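Local coordinates for cellulosomal scaffoldin adaptor protein B (Acetivibrio cellulolyticus, PDB 3FNK), which carries type II cohesin modules, one of which is this chain, and probably binds dockerins through them in assembling the cellulosome, at residues S72-Q86 and L98-S111. Numbering follows the deposited sequence. Where two conformers were deposited one is given.
Sequences SGELLVSEDYGPIVQ and LSRSYTALEVYRAS. With EDO (1,2-ethanediol), chain D.
The carbonyl oxygen of L76 is gripped by two nitrogens of R100, NE at 2.7 Å from L76 O and NH2 at 2.8 Å. The oxygen lies in the guanidinium plane, while both donors come to it from one face of its carbonyl group. An arginine suits this place because its chain, extended with CG anti to the backbone N (chi1 -173°), spans from the strand to the loop; P83 CB packs against NH2, V85 CB against NH1, and S72 OG lies over one face of the guanidinium. Water joins S72 OG to NH1, though weakly on the arginine side.

A tyrosine suits position 102 because its flat ring packs on both faces while its hydroxyl reaches polar partners. L76 CD2 covers one face and Y81 CB the other, 3.5 Å from the ring centroid, while its hydroxyl accepts the N-H of S78 (S78 N to Y102 OH, 3.0 Å) and also hydrogen-bonds E115. The Y81 ring turns its edge to the Y102 face, planes at 84°, in a T-shaped pair. Y108 CA lies over one face of Y81, V107 CG1 meets its edge, and Y108 CD1 is 3.5 Å from Y81 CE1. Y81, Y102 and Y108 thus form an aromatic cluster joining loop, strand and helix.

At the open end of the hairpin, where one strand begins and the other ends, Y81 O receives both T103 N and A104 N, the latter at 2.9 Å. T103 OG1 donates to G82 O at 2.6 Å, on a lone pair in the carbonyl plane. Glycine fits at G82, where phi is positive and a CB would clash with T103 OG1.

Beyond it, I84 with S101 and Q86 with S99 are hydrogen-bonded antiparallel pairs of the hairpin 83-87/95-102. Strand 95-102 also pairs with strand 39-47, whose Y42 touches L76 and R100, and helix 105-111 follows after T103 and the N-cap residue A104, closing over the Y81 ring at one end of this cohesin sheet.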
loop_
_atom_site.group_PDB
_atom_site.type_symbol
_atom_site.label_atom_id
_atom_site.label_comp_id
_atom_site.label_asym_id
_atom_site.label_seq_id
_atom_site.Cartn_x
_atom_site.Cartn_y
_atom_site.Cartn_z
ATOM N N SER A 72 3.045 3.116 9.206
ATOM C CA SER A 72 4.137 3.595 8.370
ATOM C C SER A 72 5.166 2.520 8.037
ATOM O O SER A 72 5.363 1.596 8.827
ATOM C CB SER A 72 4.864 4.756 9.055
ATOM O OG SER A 72 4.195 5.994 8.831
ATOM N N GLY A 73 5.837 2.688 6.893
ATOM C CA GLY A 73 6.974 1.848 6.494
ATOM C C GLY A 73 8.323 2.483 6.767
ATOM O O GLY A 73 8.443 3.339 7.638
ATOM N N GLU A 74 9.339 2.042 6.030
ATOM C CA GLU A 74 10.688 2.568 6.128
ATOM C C GLU A 74 10.792 3.848 5.350
ATOM O O GLU A 74 11.665 4.648 5.630
ATOM C CB GLU A 74 11.712 1.608 5.488
ATOM C CG GLU A 74 11.615 0.172 5.965
ATOM C CD GLU A 74 12.245 -0.835 4.977
ATOM O OE1 GLU A 74 12.200 -0.654 3.723
ATOM O OE2 GLU A 74 12.761 -1.840 5.500
ATOM N N LEU A 75 9.965 4.032 4.325
ATOM C CA LEU A 75 10.084 5.258 3.506
ATOM C C LEU A 75 9.048 6.312 3.921
ATOM O O LEU A 75 8.044 5.965 4.535
ATOM C CB LEU A 75 9.952 4.951 2.006
ATOM C CG LEU A 75 10.883 3.839 1.455
ATOM C CD1 LEU A 75 10.727 3.742 -0.074
ATOM C CD2 LEU A 75 12.376 4.070 1.851
ATOM N N LEU A 76 9.290 7.574 3.556
ATOM C CA LEU A 76 8.325 8.652 3.802
ATOM C C LEU A 76 8.142 8.999 5.300
ATOM O O LEU A 76 7.102 9.555 5.708
ATOM C CB LEU A 76 6.975 8.293 3.143
ATOM C CG LEU A 76 7.002 8.040 1.618
ATOM C CD1 LEU A 76 5.585 7.729 1.067
ATOM C CD2 LEU A 76 7.637 9.209 0.860
ATOM N N VAL A 77 9.142 8.641 6.115
ATOM C CA VAL A 77 9.137 8.988 7.543
ATOM C C VAL A 77 10.227 9.967 7.967
ATOM O O VAL A 77 10.423 10.192 9.175
ATOM C CB VAL A 77 9.170 7.735 8.482
ATOM C CG1 VAL A 77 7.898 6.984 8.373
ATOM C CG2 VAL A 77 10.349 6.825 8.141
ATOM N N SER A 78 10.927 10.585 7.019
ATOM C CA SER A 78 11.880 11.602 7.433
ATOM C C SER A 78 11.142 12.929 7.706
ATOM O O SER A 78 10.598 13.534 6.794
ATOM C CB SER A 78 12.992 11.772 6.382
ATOM O OG SER A 78 13.627 13.029 6.564
ATOM N N GLU A 79 11.145 13.379 8.957
ATOM C CA GLU A 79 10.324 14.513 9.378
ATOM C C GLU A 79 10.726 15.816 8.726
ATOM O O GLU A 79 9.875 16.621 8.415
ATOM C CB GLU A 79 10.251 14.653 10.909
ATOM C CG GLU A 79 9.306 13.624 11.620
ATOM C CD GLU A 79 7.837 13.497 11.031
ATOM O OE1 GLU A 79 7.145 14.516 10.726
ATOM O OE2 GLU A 79 7.356 12.345 10.894
ATOM N N ASP A 80 12.015 15.985 8.460
ATOM C CA ASP A 80 12.531 17.103 7.670
ATOM C C ASP A 80 11.853 17.386 6.332
ATOM O O ASP A 80 11.899 18.523 5.841
ATOM C CB ASP A 80 14.026 16.924 7.435
ATOM C CG ASP A 80 14.822 17.065 8.714
ATOM O OD1 ASP A 80 14.210 17.415 9.756
ATOM O OD2 ASP A 80 16.040 16.806 8.674
ATOM N N TYR A 81 11.245 16.360 5.729
ATOM C CA TYR A 81 10.656 16.518 4.383
ATOM C C TYR A 81 9.135 16.694 4.456
ATOM O O TYR A 81 8.445 16.801 3.432
ATOM C CB TYR A 81 11.038 15.318 3.511
ATOM C CG TYR A 81 12.525 15.053 3.415
ATOM C CD1 TYR A 81 13.006 13.760 3.165
ATOM C CD2 TYR A 81 13.450 16.087 3.523
ATOM C CE1 TYR A 81 14.348 13.505 3.078
ATOM C CE2 TYR A 81 14.799 15.840 3.437
ATOM C CZ TYR A 81 15.233 14.552 3.211
ATOM O OH TYR A 81 16.560 14.311 3.104
ATOM N N GLY A 82 8.618 16.767 5.676
ATOM C CA GLY A 82 7.210 17.107 5.909
ATOM C C GLY A 82 6.225 16.102 5.306
ATOM O O GLY A 82 5.444 16.443 4.424
ATOM N N PRO A 83 6.257 14.854 5.777
ATOM C CA PRO A 83 5.268 13.870 5.285
ATOM C C PRO A 83 3.825 14.149 5.775
ATOM O O PRO A 83 3.613 14.598 6.907
ATOM C CB PRO A 83 5.773 12.539 5.859
ATOM C CG PRO A 83 6.536 12.936 7.101
ATOM C CD PRO A 83 7.197 14.267 6.733
ATOM N N ILE A 84 2.866 13.958 4.888
ATOM C CA ILE A 84 1.484 14.024 5.281
ATOM C C ILE A 84 0.847 12.686 4.847
ATOM O O ILE A 84 1.203 12.133 3.787
ATOM C CB ILE A 84 0.844 15.334 4.710
ATOM C CG1 ILE A 84 -0.553 15.575 5.262
ATOM C CG2 ILE A 84 0.867 15.369 3.184
ATOM C CD1 ILE A 84 -1.171 16.871 4.720
ATOM N N VAL A 85 -0.039 12.143 5.683
ATOM C CA VAL A 85 -0.654 10.841 5.396
ATOM C C VAL A 85 -2.157 10.953 5.613
ATOM O O VAL A 85 -2.585 11.664 6.545
ATOM C CB VAL A 85 -0.040 9.754 6.307
ATOM C CG1 VAL A 85 -0.272 10.053 7.816
ATOM C CG2 VAL A 85 -0.492 8.347 5.929
ATOM N N GLN A 86 -2.951 10.276 4.772
ATOM C CA GLN A 86 -4.420 10.266 4.905
ATOM C C GLN A 86 -5.010 8.930 4.424
ATOM O O GLN A 86 -4.498 8.350 3.457
ATOM C CB GLN A 86 -5.064 11.413 4.104
ATOM C CG GLN A 86 -6.544 11.701 4.476
ATOM C CD GLN A 86 -7.220 12.756 3.589
ATOM O OE1 GLN A 86 -6.601 13.364 2.702
ATOM N NE2 GLN A 86 -8.494 12.977 3.838
ATOM N N LEU A 98 -5.310 5.030 0.467
ATOM C CA LEU A 98 -4.276 5.522 1.342
ATOM C C LEU A 98 -3.308 6.375 0.534
ATOM O O LEU A 98 -2.916 6.008 -0.595
ATOM C CB LEU A 98 -3.437 4.363 1.875
ATOM C CG LEU A 98 -4.080 3.025 2.249
ATOM C CD1 LEU A 98 -2.996 1.987 2.461
ATOM C CD2 LEU A 98 -4.864 3.200 3.535
ATOM N N SER A 99 -2.885 7.479 1.134
ATOM C CA SER A 99 -1.907 8.374 0.529
ATOM C C SER A 99 -0.956 8.867 1.566
ATOM O O SER A 99 -1.358 9.243 2.663
ATOM C CB SER A 99 -2.563 9.593 -0.085
ATOM O OG SER A 99 -3.542 9.239 -1.001
ATOM N N ARG A 100 0.312 8.889 1.193
ATOM C CA ARG A 100 1.335 9.524 1.963
ATOM C C ARG A 100 2.350 10.159 1.019
ATOM O O ARG A 100 2.854 9.470 0.095
ATOM C CB ARG A 100 1.992 8.488 2.880
ATOM C CG ARG A 100 2.967 9.090 3.852
ATOM C CD ARG A 100 3.523 8.085 4.870
ATOM N NE ARG A 100 4.474 8.757 5.764
ATOM C CZ ARG A 100 4.270 9.027 7.066
ATOM N NH1 ARG A 100 3.120 8.690 7.664
ATOM N NH2 ARG A 100 5.234 9.625 7.784
ATOM N N SER A 101 2.680 11.437 1.260
ATOM C CA SER A 101 3.672 12.171 0.459
ATOM C C SER A 101 4.564 13.082 1.322
ATOM O O SER A 101 4.128 13.570 2.337
ATOM C CB SER A 101 3.003 13.110 -0.558
ATOM O OG SER A 101 2.654 12.474 -1.772
ATOM N N TYR A 102 5.801 13.312 0.887
ATOM C CA TYR A 102 6.581 14.446 1.356
ATOM C C TYR A 102 6.041 15.731 0.744
ATOM O O TYR A 102 5.603 15.734 -0.415
ATOM C CB TYR A 102 8.030 14.255 0.938
ATOM C CG TYR A 102 8.790 13.231 1.772
ATOM C CD1 TYR A 102 9.755 12.397 1.188
ATOM C CD2 TYR A 102 8.543 13.091 3.131
ATOM C CE1 TYR A 102 10.467 11.471 1.943
ATOM C CE2 TYR A 102 9.233 12.151 3.898
ATOM C CZ TYR A 102 10.226 11.363 3.306
ATOM O OH TYR A 102 10.908 10.429 4.071
ATOM N N THR A 103 6.107 16.831 1.497
ATOM C CA THR A 103 5.655 18.132 1.004
ATOM C C THR A 103 6.803 19.140 0.836
ATOM O O THR A 103 6.718 20.042 -0.020
ATOM C CB THR A 103 4.583 18.763 1.953
ATOM O OG1 THR A 103 5.061 18.741 3.297
ATOM C CG2 THR A 103 3.273 17.994 1.872
ATOM N N ALA A 104 7.858 18.984 1.638
ATOM C CA ALA A 104 9.043 19.864 1.566
ATOM C C ALA A 104 10.038 19.286 0.527
ATOM O O ALA A 104 11.128 18.772 0.881
ATOM C CB ALA A 104 9.719 19.999 2.967
ATOM N N LEU A 105 9.628 19.330 -0.739
ATOM C CA LEU A 105 10.338 18.605 -1.816
ATOM C C LEU A 105 11.689 19.215 -2.091
ATOM O O LEU A 105 12.653 18.502 -2.354
ATOM C CB LEU A 105 9.506 18.603 -3.094
ATOM C CG LEU A 105 8.150 17.898 -2.904
ATOM C CD1 LEU A 105 7.479 17.823 -4.251
ATOM C CD2 LEU A 105 8.389 16.475 -2.289
ATOM N N GLU A 106 11.756 20.550 -2.049
ATOM C CA GLU A 106 13.047 21.226 -2.215
ATOM C C GLU A 106 14.102 20.743 -1.194
ATOM O O GLU A 106 15.248 20.442 -1.593
ATOM C CB GLU A 106 12.884 22.736 -2.167
ATOM C CG GLU A 106 14.131 23.484 -2.674
ATOM C CD GLU A 106 13.867 24.948 -2.757
ATOM O OE1 GLU A 106 13.118 25.471 -1.900
ATOM O OE2 GLU A 106 14.354 25.589 -3.703
ATOM N N VAL A 107 13.718 20.659 0.085
ATOM C CA VAL A 107 14.601 20.115 1.159
ATOM C C VAL A 107 15.039 18.684 0.781
ATOM O O VAL A 107 16.244 18.363 0.742
ATOM C CB VAL A 107 13.928 20.125 2.560
ATOM C CG1 VAL A 107 14.894 19.587 3.666
ATOM C CG2 VAL A 107 13.404 21.542 2.955
ATOM N N TYR A 108 14.053 17.852 0.447
ATOM C CA TYR A 108 14.288 16.490 -0.054
ATOM C C TYR A 108 15.248 16.462 -1.265
ATOM O O TYR A 108 16.264 15.771 -1.252
ATOM C CB TYR A 108 12.938 15.839 -0.414
ATOM C CG TYR A 108 12.967 14.356 -0.809
ATOM C CD1 TYR A 108 13.974 13.489 -0.352
ATOM C CD2 TYR A 108 11.923 13.812 -1.567
ATOM C CE1 TYR A 108 13.964 12.118 -0.691
ATOM C CE2 TYR A 108 11.889 12.457 -1.895
ATOM C CZ TYR A 108 12.903 11.605 -1.463
ATOM O OH TYR A 108 12.848 10.247 -1.783
ATOM N N ARG A 109 14.948 17.205 -2.307
ATOM C CA ARG A 109 15.829 17.214 -3.468
ATOM C C ARG A 109 17.243 17.581 -3.031
ATOM O O ARG A 109 18.217 16.996 -3.528
ATOM C CB ARG A 109 15.334 18.168 -4.568
ATOM C CG ARG A 109 14.022 17.713 -5.281
ATOM C CD ARG A 109 13.666 18.636 -6.447
ATOM N NE ARG A 109 13.560 20.063 -6.104
ATOM C CZ ARG A 109 12.424 20.703 -5.809
ATOM N NH1 ARG A 109 11.260 20.056 -5.780
ATOM N NH2 ARG A 109 12.447 22.005 -5.551
ATOM N N ALA A 110 17.365 18.511 -2.085
ATOM C CA ALA A 110 18.701 19.010 -1.695
ATOM C C ALA A 110 19.583 17.933 -1.024
ATOM O O ALA A 110 20.793 18.009 -1.073
ATOM C CB ALA A 110 18.591 20.282 -0.830
ATOM N N SER A 111 18.974 16.900 -0.453
ATOM C CA SER A 111 19.740 15.841 0.172
ATOM C C SER A 111 20.451 14.950 -0.854
ATOM O O SER A 111 21.382 14.232 -0.497
ATOM C CB SER A 111 18.836 14.945 1.000
ATOM O OG SER A 111 17.992 14.237 0.109
HETATM C C1 EDO D . -6.334 9.764 0.591
HETATM O O1 EDO D . -5.996 8.499 0.005
HETATM C C2 EDO D . -7.508 10.329 -0.171
HETATM O O2 EDO D . -7.041 10.970 -1.350
HETATM O O HOH W 1 1.773 6.108 7.367
HETATM O O HOH W 2 4.365 11.073 10.259
#